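Local coordinates for protein tRNA (guanine(6)-N2)-methyltransferase (Thermus thermophilus, PDB 3TMA) that catalyses the S-adenosyl-L-methionine-dependent methylation of N2 of guanosine 6 in tRNA(Phe), joining a THUMP domain to a Rossmann-fold methyltransferase domain, at residues Leu70-His75 / Leu191-Leu196; Arg176-Ala181 / Leu187-Ala192; Gly215-Glu220 / Arg275-Pro280. One frame throughout, in Å; residues are numbered along the deposited sequence.

Contact 1: Leu70-His75 / Leu191-Leu196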
ATOM      1  N   LEU A  70      -4.392   8.864   4.256  1.00 32.24           N
ATOM      2  CA  LEU A  70      -3.516   7.726   4.623  1.00 30.58           C
ATOM      3  C   LEU A  70      -2.636   7.357   3.445  1.00 30.98           C
ATOM      4  O   LEU A  70      -3.111   7.252   2.322  1.00 32.08           O
ATOM      5  CB  LEU A  70      -4.355   6.511   5.038  1.00 28.85           C
ATOM      6  CG  LEU A  70      -5.052   6.682   6.381  1.00 30.01           C
ATOM      7  CD1 LEU A  70      -6.137   5.603   6.606  1.00 28.81           C
ATOM      8  CD2 LEU A  70      -4.027   6.723   7.517  1.00 28.62           C
ATOM      9  N   ARG A  71      -1.344   7.214   3.692  1.00 30.00           N
ATOM     10  CA  ARG A  71      -0.413   6.850   2.642  1.00 31.48           C
ATOM     11  C   ARG A  71      -0.079   5.354   2.604  1.00 29.83           C
ATOM     12  O   ARG A  71       0.583   4.902   1.666  1.00 30.31           O
ATOM     13  CB  ARG A  71       0.870   7.666   2.788  1.00 33.11           C
ATOM     14  CG  ARG A  71       0.600   9.165   2.676  1.00 42.62           C
ATOM     15  CD  ARG A  71       0.923   9.559   1.292  1.00 55.09           C
ATOM     16  NE  ARG A  71       1.545  10.860   1.295  1.00 64.40           N
ATOM     17  CZ  ARG A  71       2.110  11.429   0.243  1.00 68.04           C
ATOM     18  NH1 ARG A  71       2.243  10.764  -0.897  1.00 63.04           N
ATOM     19  NH2 ARG A  71       2.591  12.660   0.365  1.00 72.30           N
ATOM     20  N   LEU A  72      -0.510   4.583   3.597  1.00 26.80           N
ATOM     21  CA  LEU A  72      -0.255   3.146   3.515  1.00 27.65           C
ATOM     22  C   LEU A  72      -1.521   2.343   3.202  1.00 28.85           C
ATOM     23  O   LEU A  72      -1.499   1.124   3.286  1.00 27.96           O
ATOM     24  CB  LEU A  72       0.361   2.649   4.819  1.00 25.71           C
ATOM     25  CG  LEU A  72       1.794   3.194   5.002  1.00 32.45           C
ATOM     26  CD1 LEU A  72       2.180   3.247   6.480  1.00 36.16           C
ATOM     27  CD2 LEU A  72       2.762   2.329   4.181  1.00 30.84           C
ATOM     28  N   ALA A  73      -2.618   3.012   2.850  1.00 25.54           N
ATOM     29  CA  ALA A  73      -3.869   2.278   2.648  1.00 25.55           C
ATOM     30  C   ALA A  73      -4.224   2.139   1.182  1.00 25.70           C
ATOM     31  O   ALA A  73      -3.989   3.052   0.383  1.00 26.96           O
ATOM     32  CB  ALA A  73      -5.027   2.942   3.418  1.00 24.39           C
ATOM     33  N   HIS A  74      -4.833   1.016   0.838  1.00 25.93           N
ATOM     34  CA  HIS A  74      -5.413   0.859  -0.497  0.50 28.52           C
ATOM     35  C   HIS A  74      -6.886   1.262  -0.476  1.00 29.69           C
ATOM     36  O   HIS A  74      -7.252   2.282  -1.090  1.00 31.64           O
ATOM     37  CB  HIS A  74      -5.254  -0.572  -0.996  0.50 29.68           C
ATOM     38  CG  HIS A  74      -3.844  -0.940  -1.296  0.50 31.17           C
ATOM     39  ND1 HIS A  74      -3.054  -0.217  -2.169  0.50 31.85           N
ATOM     40  CD2 HIS A  74      -3.084  -1.973  -0.864  0.50 35.49           C
ATOM     41  CE1 HIS A  74      -1.873  -0.800  -2.266  0.50 33.68           C
ATOM     42  NE2 HIS A  74      -1.850  -1.833  -1.438  0.50 30.62           N
ATOM     43  N   HIS A  75      -7.708   0.557   0.304  1.00 27.69           N
ATOM     44  CA  HIS A  75      -9.157   0.835   0.430  1.00 28.30           C
ATOM     45  C   HIS A  75      -9.542   1.082   1.889  1.00 28.72           C
ATOM     46  O   HIS A  75      -8.853   0.623   2.817  1.00 27.67           O
ATOM     47  CB  HIS A  75     -10.015  -0.336  -0.147  1.00 29.77           C
ATOM     48  CG  HIS A  75     -10.251  -0.235  -1.630  1.00 34.01           C
ATOM     49  ND1 HIS A  75     -10.709   0.924  -2.239  1.00 41.47           N
ATOM     50  CD2 HIS A  75     -10.031  -1.121  -2.632  1.00 43.08           C
ATOM     51  CE1 HIS A  75     -10.809   0.730  -3.543  1.00 39.99           C
ATOM     52  NE2 HIS A  75     -10.410  -0.507  -3.806  1.00 44.49           N
ATOM     53  N   LEU A 191       3.753   0.684  -1.329  1.00 33.59           N
ATOM     54  CA  LEU A 191       5.020   0.007  -1.144  1.00 36.43           C
ATOM     55  C   LEU A 191       6.209   0.960  -1.082  1.00 34.62           C
ATOM     56  O   LEU A 191       7.097   0.806  -0.219  1.00 35.27           O
ATOM     57  CB  LEU A 191       5.249  -1.005  -2.256  1.00 39.20           C
ATOM     58  CG  LEU A 191       5.103  -2.407  -1.677  1.00 49.68           C
ATOM     59  CD1 LEU A 191       5.155  -3.433  -2.806  1.00 57.67           C
ATOM     60  CD2 LEU A 191       6.246  -2.598  -0.667  1.00 48.54           C
ATOM     61  N   ALA A 192       6.199   1.981  -1.926  1.00 33.05           N
ATOM     62  CA  ALA A 192       7.206   3.036  -1.846  1.00 32.09           C
ATOM     63  C   ALA A 192       7.223   3.757  -0.483  1.00 31.65           C
ATOM     64  O   ALA A 192       8.295   4.010   0.096  1.00 33.04           O
ATOM     65  CB  ALA A 192       6.982   4.054  -2.993  1.00 31.36           C
ATOM     66  N   GLN A 193       6.048   4.125   0.012  1.00 30.29           N
ATOM     67  CA  GLN A 193       5.916   4.764   1.368  1.00 29.61           C
ATOM     68  C   GLN A 193       6.436   3.826   2.479  1.00 30.78           C
ATOM     69  O   GLN A 193       7.116   4.259   3.437  1.00 29.38           O
ATOM     70  CB  GLN A 193       4.429   5.112   1.634  1.00 31.09           C
ATOM     71  CG  GLN A 193       4.125   5.661   3.058  1.00 27.14           C
ATOM     72  CD  GLN A 193       4.717   7.047   3.279  1.00 35.82           C
ATOM     73  OE1 GLN A 193       5.075   7.382   4.397  1.00 36.99           O
ATOM     74  NE2 GLN A 193       4.852   7.838   2.208  1.00 28.92           N
ATOM     75  N   ALA A 194       6.153   2.520   2.334  1.00 31.85           N
ATOM     76  CA  ALA A 194       6.679   1.533   3.293  1.00 32.49           C
ATOM     77  C   ALA A 194       8.215   1.458   3.275  1.00 33.52           C
ATOM     78  O   ALA A 194       8.844   1.376   4.348  1.00 33.60           O
ATOM     79  CB  ALA A 194       6.084   0.134   3.000  1.00 32.79           C
ATOM     80  N   LEU A 195       8.840   1.490   2.085  1.00 32.70           N
ATOM     81  CA  LEU A 195      10.325   1.510   2.055  1.00 34.67           C
ATOM     82  C   LEU A 195      10.877   2.739   2.787  1.00 33.90           C
ATOM     83  O   LEU A 195      11.890   2.662   3.522  1.00 34.22           O
ATOM     84  CB  LEU A 195      10.871   1.514   0.607  1.00 35.81           C
ATOM     85  CG  LEU A 195      10.578   0.248  -0.201  1.00 40.52           C
ATOM     86  CD1 LEU A 195      11.095   0.399  -1.656  1.00 41.26           C
ATOM     87  CD2 LEU A 195      11.231  -0.969   0.501  1.00 35.24           C
ATOM     88  N   LEU A 196      10.261   3.885   2.515  1.00 32.16           N
ATOM     89  CA  LEU A 196      10.589   5.144   3.178  0.50 32.37           C
ATOM     90  C   LEU A 196      10.585   5.012   4.715  1.00 33.98           C
ATOM     91  O   LEU A 196      11.530   5.392   5.399  1.00 33.84           O
ATOM     92  CB  LEU A 196       9.543   6.157   2.750  0.50 31.50           C
ATOM     93  CG  LEU A 196       9.796   7.642   2.751  0.50 33.40           C
ATOM     94  CD1 LEU A 196      11.076   7.998   1.999  0.50 31.30           C
ATOM     95  CD2 LEU A 196       8.580   8.277   2.103  0.50 33.80           C
TER
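The irregular loop 70-75 meets the side of helix 189-198 with L72 and Q193 closest in backbone, their CA atoms 6.7 Å apart. No hydrogen bond passes between the two segments; the contact is by packing, mostly of carbon groups. L72 brings one methyl, CD2, to the helix: it lies 3.8 Å from Q193 CG and 3.9 Å from the backbone N of A194, with A194 CB slightly farther off at 4.2 Å. The small alanine lets this branched leucine end come close to the helix backbone. The side chains of L72 and Q193 cross at about a right angle, and the leucine meets the glutamine at its methylene CG. R71 CB packs on Q193 CG (3.8 Å) and on its amide carbon CD. In Q193, CG stands anti to the backbone N (chi1 175°) and the chain bends at chi2 (69°), which carries the amide past R71 CB toward helix 216-225. There NE2 bonds to E220 and T224, while OE1 accepts from R197, so both ends of this buried amide are satisfied. R71 suits its place by pairing an aliphatic base with a long cationic arm, whose guanidinium reaches S223 and forms a salt bridge with E220. The loop, from the THUMP-containing half, thus rests against two helices of the methyltransferase domain, while L33 of helix 31-41 touches both L72 and A194.

Contact 2: Arg176-Ala181 / Leu187-Ala192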
ATOM      1  N   ARG A 176      -3.811   5.054  -5.980  1.00 39.39           N
ATOM      2  CA  ARG A 176      -3.779   5.590  -7.355  1.00 42.20           C
ATOM      3  C   ARG A 176      -3.250   7.028  -7.470  1.00 42.99           C
ATOM      4  O   ARG A 176      -3.455   7.689  -8.483  1.00 46.73           O
ATOM      5  CB  ARG A 176      -5.161   5.523  -7.993  1.00 44.82           C
ATOM      6  CG  ARG A 176      -5.658   4.118  -8.164  1.00 51.42           C
ATOM      7  CD  ARG A 176      -5.103   3.495  -9.452  1.00 63.84           C
ATOM      8  NE  ARG A 176      -6.032   2.485  -9.962  1.00 74.24           N
ATOM      9  CZ  ARG A 176      -5.993   1.197  -9.634  1.00 76.13           C
ATOM     10  NH1 ARG A 176      -5.041   0.741  -8.829  1.00 74.46           N
ATOM     11  NH2 ARG A 176      -6.895   0.357 -10.131  1.00 81.70           N
ATOM     12  N   ARG A 177      -2.470   7.479  -6.497  1.00 39.93           N
ATOM     13  CA  ARG A 177      -1.746   8.740  -6.666  1.00 39.41           C
ATOM     14  C   ARG A 177      -0.601   8.598  -7.676  1.00 41.67           C
ATOM     15  O   ARG A 177      -0.103   7.471  -7.927  1.00 42.64           O
ATOM     16  CB  ARG A 177      -1.282   9.292  -5.313  1.00 37.25           C
ATOM     17  CG  ARG A 177      -0.510   8.298  -4.422  1.00 37.65           C
ATOM     18  CD  ARG A 177      -0.112   8.978  -3.126  1.00 35.98           C
ATOM     19  NE  ARG A 177       0.702   8.095  -2.279  1.00 34.85           N
ATOM     20  CZ  ARG A 177       0.215   7.135  -1.494  1.00 34.94           C
ATOM     21  NH1 ARG A 177      -1.090   6.889  -1.468  1.00 31.59           N
ATOM     22  NH2 ARG A 177       1.035   6.388  -0.749  1.00 32.56           N
ATOM     23  N   PHE A 178      -0.197   9.726  -8.262  1.00 40.78           N
ATOM     24  CA  PHE A 178       0.884   9.775  -9.245  1.00 44.03           C
ATOM     25  C   PHE A 178       0.640   8.865 -10.467  1.00 47.85           C
ATOM     26  O   PHE A 178       1.521   8.074 -10.813  1.00 48.60           O
ATOM     27  CB  PHE A 178       2.249   9.463  -8.581  1.00 41.88           C
ATOM     28  CG  PHE A 178       2.484  10.234  -7.315  1.00 41.09           C
ATOM     29  CD1 PHE A 178       2.258  11.603  -7.292  1.00 37.66           C
ATOM     30  CD2 PHE A 178       2.854   9.590  -6.134  1.00 38.97           C
ATOM     31  CE1 PHE A 178       2.416  12.337  -6.104  1.00 44.12           C
ATOM     32  CE2 PHE A 178       3.060  10.316  -4.942  1.00 36.47           C
ATOM     33  CZ  PHE A 178       2.837  11.689  -4.928  1.00 40.03           C
ATOM     34  N   PRO A 179      -0.540   8.989 -11.132  1.00 49.59           N
ATOM     35  CA  PRO A 179      -0.907   8.088 -12.216  1.00 53.49           C
ATOM     36  C   PRO A 179       0.029   8.232 -13.435  1.00 57.44           C
ATOM     37  O   PRO A 179       0.252   7.259 -14.145  1.00 59.72           O
ATOM     38  CB  PRO A 179      -2.351   8.507 -12.568  1.00 55.36           C
ATOM     39  CG  PRO A 179      -2.427   9.971 -12.181  1.00 54.22           C
ATOM     40  CD  PRO A 179      -1.574  10.008 -10.892  1.00 49.48           C
ATOM     41  N   LYS A 180       0.617   9.404 -13.641  1.00 60.57           N
ATOM     42  CA  LYS A 180       1.588   9.561 -14.725  1.00 65.92           C
ATOM     43  C   LYS A 180       2.810   8.640 -14.556  1.00 66.31           C
ATOM     44  O   LYS A 180       3.415   8.216 -15.531  1.00 69.52           O
ATOM     45  CB  LYS A 180       2.029  11.021 -14.877  1.00 67.10           C
ATOM     46  CG  LYS A 180       1.184  11.867 -15.847  1.00 75.39           C
ATOM     47  CD  LYS A 180       1.541  13.365 -15.749  1.00 80.07           C
ATOM     48  CE  LYS A 180       0.286  14.251 -15.718  1.00 83.57           C
ATOM     49  NZ  LYS A 180      -0.342  14.480 -17.063  1.00 86.60           N
ATOM     50  N   ALA A 181       3.164   8.306 -13.323  1.00 65.16           N
ATOM     51  CA  ALA A 181       4.237   7.341 -13.104  1.00 66.01           C
ATOM     52  C   ALA A 181       3.758   5.874 -13.072  1.00 69.12           C
ATOM     53  O   ALA A 181       4.573   4.972 -12.949  1.00 68.57           O
ATOM     54  CB  ALA A 181       5.010   7.683 -11.854  1.00 61.26           C
ATOM     55  N   LEU A 187       4.724  -1.877  -8.765  1.00 70.99           N
ATOM     56  CA  LEU A 187       5.176  -1.148  -7.571  1.00 61.69           C
ATOM     57  C   LEU A 187       4.309   0.057  -7.173  1.00 54.38           C
ATOM     58  O   LEU A 187       4.418   1.122  -7.773  1.00 51.99           O
ATOM     59  CB  LEU A 187       6.615  -0.698  -7.708  1.00 62.08           C
ATOM     60  CG  LEU A 187       6.961   0.035  -6.410  1.00 61.02           C
ATOM     61  CD1 LEU A 187       7.379  -0.954  -5.371  1.00 61.77           C
ATOM     62  CD2 LEU A 187       8.027   1.041  -6.623  1.00 61.81           C
ATOM     63  N   THR A 188       3.545  -0.083  -6.101  1.00 47.88           N
ATOM     64  CA  THR A 188       2.536   0.931  -5.782  1.00 44.78           C
ATOM     65  C   THR A 188       3.188   2.058  -4.987  1.00 39.68           C
ATOM     66  O   THR A 188       4.202   1.828  -4.301  1.00 37.44           O
ATOM     67  CB  THR A 188       1.398   0.316  -4.945  1.00 44.26           C
ATOM     68  OG1 THR A 188       1.940  -0.134  -3.693  1.00 46.69           O
ATOM     69  CG2 THR A 188       0.843  -0.909  -5.647  1.00 46.95           C
ATOM     70  N   PRO A 189       2.529   3.232  -4.942  1.00 37.16           N
ATOM     71  CA  PRO A 189       2.987   4.244  -3.977  1.00 34.26           C
ATOM     72  C   PRO A 189       2.926   3.758  -2.509  1.00 31.63           C
ATOM     73  O   PRO A 189       3.702   4.234  -1.674  1.00 29.19           O
ATOM     74  CB  PRO A 189       2.012   5.424  -4.212  1.00 35.64           C
ATOM     75  CG  PRO A 189       1.631   5.293  -5.641  1.00 36.21           C
ATOM     76  CD  PRO A 189       1.586   3.799  -5.936  1.00 37.55           C
ATOM     77  N   VAL A 190       2.026   2.822  -2.190  1.00 31.20           N
ATOM     78  CA  VAL A 190       1.966   2.285  -0.813  1.00 30.40           C
ATOM     79  C   VAL A 190       3.272   1.525  -0.428  1.00 32.90           C
ATOM     80  O   VAL A 190       3.817   1.706   0.652  1.00 32.47           O
ATOM     81  CB  VAL A 190       0.734   1.388  -0.627  1.00 33.31           C
ATOM     82  CG1 VAL A 190       0.832   0.619   0.706  1.00 29.42           C
ATOM     83  CG2 VAL A 190      -0.568   2.274  -0.658  1.00 29.91           C
ATOM     84  N   LEU A 191       3.753   0.684  -1.329  1.00 33.59           N
ATOM     85  CA  LEU A 191       5.020   0.007  -1.144  1.00 36.43           C
ATOM     86  C   LEU A 191       6.209   0.960  -1.082  1.00 34.62           C
ATOM     87  O   LEU A 191       7.097   0.806  -0.219  1.00 35.27           O
ATOM     88  CB  LEU A 191       5.249  -1.005  -2.256  1.00 39.20           C
ATOM     89  CG  LEU A 191       5.103  -2.407  -1.677  1.00 49.68           C
ATOM     90  CD1 LEU A 191       5.155  -3.433  -2.806  1.00 57.67           C
ATOM     91  CD2 LEU A 191       6.246  -2.598  -0.667  1.00 48.54           C
ATOM     92  N   ALA A 192       6.199   1.981  -1.926  1.00 33.05           N
ATOM     93  CA  ALA A 192       7.206   3.036  -1.846  1.00 32.09           C
ATOM     94  C   ALA A 192       7.223   3.757  -0.483  1.00 31.65           C
ATOM     95  O   ALA A 192       8.295   4.010   0.096  1.00 33.04           O
ATOM     96  CB  ALA A 192       6.982   4.054  -2.993  1.00 31.36           C
TER
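The N-terminal turn of helix 189-198, with T188 as its N-cap, receives the loop 176-181, which follows strand 162-168. T188 OG1 accepts from L191 N at 3.1 Å, a nearly straight capping bond (169°), and also hydrogen-bonds H27 NE2; P189 suits the first helical turn, where its missing N-H costs no helix bond. Its ring is also the main surface met by R177. P189 CB lies over one face of the R177 guanidinium, toward its rim, 3.5 Å from R177 NE, while P189 CG approaches R177 O at 3.6 Å. The arginine runs antiparallel alongside the proline ring. From CG to NE it is extended (chi2 180°), which lays its aliphatic part along the proline, with R177 CG 3.8 Å from P189 CB, and takes the charged end onward. That end is held by a salt bridge from NE to E220 and a hydrogen bond from NH2 to R71 O. F178 makes a looser apolar contact, its CD2 4.5 Å from P189 CG. Arginine and phenylalanine both continue to E220 on helix 216-225, whereas V190 turns to T26, H27 and S175, leaving this helix start between helix 216-225 and the loops beside the THUMP-containing half.

Contact 3: Gly215-Glu220 / Arg275-Pro280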
ATOM      1  N   GLY A 215       9.267   6.765 -11.828  1.00 33.71           N
ATOM      2  CA  GLY A 215       9.529   7.765 -10.812  1.00 30.53           C
ATOM      3  C   GLY A 215       8.807   7.526  -9.487  1.00 30.22           C
ATOM      4  O   GLY A 215       8.941   8.336  -8.591  1.00 29.94           O
ATOM      5  N   THR A 216       8.062   6.429  -9.345  1.00 28.31           N
ATOM      6  CA  THR A 216       7.168   6.254  -8.176  1.00 29.27           C
ATOM      7  C   THR A 216       7.801   6.432  -6.802  1.00 27.85           C
ATOM      8  O   THR A 216       7.262   7.185  -5.952  1.00 26.17           O
ATOM      9  CB  THR A 216       6.440   4.909  -8.205  1.00 32.95           C
ATOM     10  OG1 THR A 216       5.688   4.808  -9.424  1.00 35.60           O
ATOM     11  CG2 THR A 216       5.481   4.793  -6.998  1.00 30.57           C
ATOM     12  N   ILE A 217       8.968   5.812  -6.590  1.00 24.12           N
ATOM     13  CA  ILE A 217       9.638   5.929  -5.290  1.00 26.03           C
ATOM     14  C   ILE A 217      10.137   7.366  -5.016  1.00 25.60           C
ATOM     15  O   ILE A 217       9.919   7.899  -3.912  1.00 23.20           O
ATOM     16  CB  ILE A 217      10.801   4.946  -5.160  1.00 25.50           C
ATOM     17  CG1 ILE A 217      10.261   3.524  -4.998  1.00 25.97           C
ATOM     18  CG2 ILE A 217      11.631   5.260  -3.935  1.00 25.04           C
ATOM     19  CD1 ILE A 217      11.356   2.439  -5.264  1.00 26.77           C
ATOM     20  N   ALA A 218      10.733   8.003  -6.034  1.00 22.95           N
ATOM     21  CA  ALA A 218      11.178   9.400  -5.896  1.00 22.53           C
ATOM     22  C   ALA A 218      10.028  10.366  -5.582  1.00 23.14           C
ATOM     23  O   ALA A 218      10.190  11.277  -4.758  1.00 22.89           O
ATOM     24  CB  ALA A 218      11.952   9.888  -7.180  1.00 23.06           C
ATOM     25  N   LEU A 219       8.883  10.185  -6.250  1.00 22.31           N
ATOM     26  CA  LEU A 219       7.766  11.091  -6.072  1.00 24.28           C
ATOM     27  C   LEU A 219       7.197  10.872  -4.682  1.00 24.09           C
ATOM     28  O   LEU A 219       6.809  11.841  -4.030  1.00 24.90           O
ATOM     29  CB  LEU A 219       6.664  10.809  -7.143  1.00 26.26           C
ATOM     30  CG  LEU A 219       7.117  11.006  -8.611  1.00 31.95           C
ATOM     31  CD1 LEU A 219       6.122  10.363  -9.610  1.00 32.90           C
ATOM     32  CD2 LEU A 219       7.267  12.490  -8.917  1.00 33.26           C
ATOM     33  N   GLU A 220       7.030   9.598  -4.264  1.00 21.49           N
ATOM     34  CA  GLU A 220       6.546   9.317  -2.903  1.00 23.50           C
ATOM     35  C   GLU A 220       7.437   9.950  -1.823  1.00 24.03           C
ATOM     36  O   GLU A 220       6.940  10.593  -0.842  1.00 26.00           O
ATOM     37  CB  GLU A 220       6.364   7.816  -2.665  1.00 23.68           C
ATOM     38  CG  GLU A 220       5.699   7.484  -1.293  1.00 27.06           C
ATOM     39  CD  GLU A 220       4.181   7.875  -1.199  1.00 34.12           C
ATOM     40  OE1 GLU A 220       3.546   8.219  -2.219  1.00 34.07           O
ATOM     41  OE2 GLU A 220       3.634   7.849  -0.085  1.00 31.28           O
ATOM     42  N   ARG A 275      19.877   7.813   2.785  1.00 22.75           N
ATOM     43  CA  ARG A 275      18.926   6.715   2.631  1.00 22.78           C
ATOM     44  C   ARG A 275      18.843   6.345   1.165  1.00 20.87           C
ATOM     45  O   ARG A 275      18.809   7.227   0.290  1.00 22.07           O
ATOM     46  CB  ARG A 275      17.504   7.141   3.113  1.00 23.53           C
ATOM     47  CG  ARG A 275      17.377   7.515   4.632  1.00 22.73           C
ATOM     48  CD  ARG A 275      17.815   6.299   5.499  1.00 30.00           C
ATOM     49  NE  ARG A 275      17.586   6.551   6.932  1.00 32.92           N
ATOM     50  CZ  ARG A 275      18.514   7.002   7.766  1.00 35.82           C
ATOM     51  NH1 ARG A 275      19.751   7.270   7.331  1.00 28.73           N
ATOM     52  NH2 ARG A 275      18.212   7.172   9.039  1.00 37.06           N
ATOM     53  N   ILE A 276      18.827   5.047   0.878  1.00 21.82           N
ATOM     54  CA  ILE A 276      18.699   4.564  -0.508  1.00 22.39           C
ATOM     55  C   ILE A 276      17.510   3.602  -0.532  1.00 24.71           C
ATOM     56  O   ILE A 276      17.406   2.705   0.314  1.00 23.89           O
ATOM     57  CB  ILE A 276      19.993   3.818  -0.959  1.00 22.93           C
ATOM     58  CG1 ILE A 276      21.173   4.798  -0.902  1.00 23.10           C
ATOM     59  CG2 ILE A 276      19.838   3.211  -2.373  1.00 18.77           C
ATOM     60  CD1 ILE A 276      22.546   4.137  -1.299  1.00 26.68           C
ATOM     61  N   LEU A 277      16.549   3.867  -1.414  1.00 23.53           N
ATOM     62  CA  LEU A 277      15.322   3.064  -1.459  1.00 24.10           C
ATOM     63  C   LEU A 277      15.299   2.372  -2.813  1.00 24.37           C
ATOM     64  O   LEU A 277      15.202   3.043  -3.834  1.00 23.79           O
ATOM     65  CB  LEU A 277      14.082   3.989  -1.344  1.00 24.38           C
ATOM     66  CG  LEU A 277      14.169   5.045  -0.225  1.00 26.25           C
ATOM     67  CD1 LEU A 277      12.936   5.996  -0.257  1.00 31.25           C
ATOM     68  CD2 LEU A 277      14.298   4.382   1.156  1.00 26.45           C
ATOM     69  N   ALA A 278      15.454   1.052  -2.822  1.00 24.06           N
ATOM     70  CA  ALA A 278      15.909   0.367  -4.049  1.00 25.70           C
ATOM     71  C   ALA A 278      14.930  -0.752  -4.436  1.00 28.93           C
ATOM     72  O   ALA A 278      14.583  -1.598  -3.604  1.00 28.94           O
ATOM     73  CB  ALA A 278      17.275  -0.174  -3.850  1.00 25.24           C
ATOM     74  N   ASN A 279      14.501  -0.738  -5.701  1.00 28.42           N
ATOM     75  CA  ASN A 279      13.583  -1.721  -6.236  1.00 30.13           C
ATOM     76  C   ASN A 279      14.248  -2.251  -7.520  1.00 34.72           C
ATOM     77  O   ASN A 279      13.943  -1.792  -8.618  1.00 35.10           O
ATOM     78  CB  ASN A 279      12.266  -1.009  -6.555  1.00 30.32           C
ATOM     79  CG  ASN A 279      11.286  -1.860  -7.291  1.00 33.85           C
ATOM     80  OD1 ASN A 279      11.165  -3.056  -7.040  1.00 34.50           O
ATOM     81  ND2 ASN A 279      10.549  -1.234  -8.216  1.00 42.11           N
ATOM     82  N   PRO A 280      15.197  -3.186  -7.384  1.00 36.54           N
ATOM     83  CA  PRO A 280      15.969  -3.658  -8.570  1.00 39.75           C
ATOM     84  C   PRO A 280      15.081  -4.407  -9.574  1.00 42.72           C
ATOM     85  O   PRO A 280      14.072  -4.959  -9.170  1.00 41.95           O
ATOM     86  CB  PRO A 280      16.978  -4.651  -7.972  1.00 39.68           C
ATOM     87  CG  PRO A 280      17.061  -4.315  -6.518  1.00 40.92           C
ATOM     88  CD  PRO A 280      15.754  -3.649  -6.107  1.00 35.97           C
TER
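I217 reaches from helix 216-225 to strand 275-278 with two separate branches, each meeting a different residue. CG2, anti to the backbone N, lies beside L277, 3.8 Å from its CB and 4.0 Å from its CD1. The other branch runs through CG1, which is anti to the carbonyl carbon (chi1 -72°), and its extended continuation (chi2 164°) sends CD1 along toward the end of the strand. There CD1 touches N279 CB at 3.8 Å and passes 4.1 Å from L277 O. Because it branches at CB, I217 spans L277 and N279, meeting both at a slant, while A278 between them turns its CB away. The strand's alternation carries on one residue past its end, so that L277 and N279 both point their CB toward the helix. The leucine gives the helix an apolar surface; the asparagine offers only its CB, its amide being carried away from I217 CD1. No hydrogen bond joins the segments. G215, the N-cap of the helix, has a positive phi of 111°, a conformation suited to glycine because a side chain there would collide with the carbonyl oxygen of the residue before. Around the contact, A192 of helix 189-198 also packs on I217, and L196 on L277. A helix packed on the central parallel strands gives the alpha/beta layering of the Rossmann-fold methyltransferase. Here I217 packs between the helix start and the strand end, whose G215, T216 and N279 probably bind S-adenosyl-L-methionine, as in related enzymes.

Overall arrangement
E220, on the 215-220 segment of contact 3, connects all three contacts. Its OE1 lies 2.8 Å from R177 NE of contact 2 and 3.2 Å from R71 NH1 of contact 1, and its OE2 is 2.6 Å from Q193 NE2. Two arginines and an amide therefore share one buried carboxylate, which probably favours its ionised form. Contacts 1 and 2, with centres 9 Å apart, share L191 and A192 and are joined by a hydrogen bond from R177 NH2 to R71 O (2.9 Å). Toward the putative cofactor site, the side chain of P189 comes about 4 Å from that of T216, whereas that of Q193 stays about 9 Å away.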